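Local coordinates for nuclease-like protein (Chaetomium thermophilum, PDB 6GRB) that is the N-terminal nuclease portion of GEN1, a eukaryotic junction-resolving enzyme that probably also cleaves 5'-flap DNA in a metal-dependent way, at residues V282-P285 with A286-E289. Numbering follows the deposited sequence.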
ATOM      1  N   VAL A 282       6.080  17.430   5.976  1.00 58.47           N
ATOM      2  CA  VAL A 282       5.616  16.228   6.646  1.00 57.22           C
ATOM      3  C   VAL A 282       5.241  16.553   8.093  1.00 56.48           C
ATOM      4  O   VAL A 282       5.385  17.684   8.567  1.00 56.85           O
ATOM      5  CB  VAL A 282       6.664  15.108   6.605  1.00 57.63           C
ATOM      6  CG1 VAL A 282       6.865  14.651   5.198  1.00 58.42           C
ATOM      7  CG2 VAL A 282       7.955  15.609   7.204  1.00 58.56           C
ATOM      8  N   SER A 283       4.746  15.534   8.791  1.00 54.03           N
ATOM      9  CA  SER A 283       4.305  15.701  10.168  1.00 53.63           C
ATOM     10  C   SER A 283       5.448  16.173  11.061  1.00 54.40           C
ATOM     11  O   SER A 283       6.626  15.892  10.816  1.00 55.06           O
ATOM     12  CB  SER A 283       3.755  14.383  10.711  1.00 52.99           C
ATOM     13  OG  SER A 283       2.525  14.049  10.114  1.00 52.16           O
ATOM     14  N   SER A 284       5.078  16.873  12.129  1.00 52.62           N
ATOM     15  CA  SER A 284       6.035  17.342  13.114  1.00 53.25           C
ATOM     16  C   SER A 284       6.730  16.154  13.775  1.00 53.43           C
ATOM     17  O   SER A 284       6.216  15.037  13.756  1.00 53.03           O
ATOM     18  CB  SER A 284       5.321  18.177  14.173  1.00 53.17           C
ATOM     19  OG  SER A 284       4.661  17.308  15.087  1.00 52.89           O
ATOM     20  N   PRO A 285       7.910  16.375  14.365  1.00 55.88           N
ATOM     21  CA  PRO A 285       8.534  15.312  15.180  1.00 56.13           C
ATOM     22  C   PRO A 285       7.615  14.751  16.255  1.00 55.90           C
ATOM     23  O   PRO A 285       7.567  13.534  16.441  1.00 55.92           O
ATOM     24  CB  PRO A 285       9.753  16.019  15.787  1.00 56.77           C
ATOM     25  CG  PRO A 285      10.096  17.067  14.812  1.00 57.03           C
ATOM     26  CD  PRO A 285       8.791  17.551  14.228  1.00 56.49           C
ATOM     27  N   ALA A 286       6.873  15.609  16.961  1.00 53.80           N
ATOM     28  CA  ALA A 286       5.985  15.133  18.015  1.00 53.84           C
ATOM     29  C   ALA A 286       4.870  14.264  17.453  1.00 53.35           C
ATOM     30  O   ALA A 286       4.379  13.366  18.146  1.00 53.60           O
ATOM     31  CB  ALA A 286       5.401  16.318  18.800  1.00 53.97           C
ATOM     32  N   THR A 287       4.452  14.509  16.203  1.00 52.46           N
ATOM     33  CA  THR A 287       3.420  13.660  15.615  1.00 51.90           C
ATOM     34  C   THR A 287       3.968  12.273  15.293  1.00 52.01           C
ATOM     35  O   THR A 287       3.284  11.262  15.510  1.00 51.99           O
ATOM     36  CB  THR A 287       2.827  14.333  14.375  1.00 51.21           C
ATOM     37  OG1 THR A 287       2.053  15.473  14.783  1.00 51.18           O
ATOM     38  CG2 THR A 287       1.920  13.396  13.637  1.00 50.56           C
ATOM     39  N   ILE A 288       5.208  12.198  14.800  1.00 53.83           N
ATOM     40  CA  ILE A 288       5.833  10.894  14.585  1.00 54.06           C
ATOM     41  C   ILE A 288       5.929  10.122  15.892  1.00 54.66           C
ATOM     42  O   ILE A 288       5.659   8.920  15.931  1.00 54.74           O
ATOM     43  CB  ILE A 288       7.216  11.046  13.935  1.00 54.49           C
ATOM     44  CG1 ILE A 288       7.086  11.677  12.543  1.00 54.15           C
ATOM     45  CG2 ILE A 288       7.905   9.686  13.900  1.00 54.84           C
ATOM     46  CD1 ILE A 288       6.092  10.973  11.647  1.00 53.39           C
ATOM     47  N   GLU A 289       6.273  10.796  16.993  1.00 56.68           N
ATOM     48  CA  GLU A 289       6.340  10.082  18.261  1.00 57.32           C
ATOM     49  C   GLU A 289       4.958   9.633  18.722  1.00 57.39           C
ATOM     50  O   GLU A 289       4.806   8.511  19.232  1.00 57.84           O
ATOM     51  CB  GLU A 289       7.037  10.935  19.325  1.00 57.77           C
ATOM     52  CG  GLU A 289       8.470  10.477  19.609  1.00 58.18           C
ATOM     53  CD  GLU A 289       8.521   9.014  20.073  1.00 58.51           C
ATOM     54  OE1 GLU A 289       8.368   8.752  21.301  1.00 58.94           O
ATOM     55  OE2 GLU A 289       8.672   8.114  19.202  1.00 58.34           O
TER
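Ser-284 and Thr-287 form an N-terminal helix cap, the local contact that starts helix 285-294 where the loop after helix 273-278 ends. Ser-284 is the N-cap residue and Pro-285 the first residue of the helix. The OG of Ser-284 accepts the backbone N-H of Thr-287 at 3.0 Å from OG to N, with an N-H...O angle of 147°. Its chi1 of 78° sets the hydroxyl between the backbone N and the carbonyl carbon, which brings OG within bonding distance of the Thr-287 amide. The carbonyl takes up the regular helical pattern: Ser-284 O receives the N-H of Ile-288 (3.2 Å from N to O) and a weak, more bent bond from Thr-287 N. One residue on, Pro-285 O pairs in the same way with Glu-289 N, 3.1 Å away. Thr-287 also packs back against the loop. With chi1 at -70°, its OG1 lies beside its own backbone N, 3.2 Å from Ser-284 OG, while the methyl branch reaches back to the loop four residues earlier, CG2 lying 3.6 Å from Ser-283 CB. The hydroxyl of Ser-283 is bonded to Glu-124 on helix 121-130, against which Ile-288 also packs through Tyr-127 and Leu-128, so the loop and the first turn both contact helix 121-130. On the outer side, the carboxylate of Glu-289 bends away from the cap to a salt bridge with Arg-292. The serine hydroxyl thus gives the Thr-287 N-H, which makes only a weak bond to Ser-284 O, its better-aligned acceptor, and proline, which lacks an N-H, fits the first helical position without leaving a donor to be satisfied.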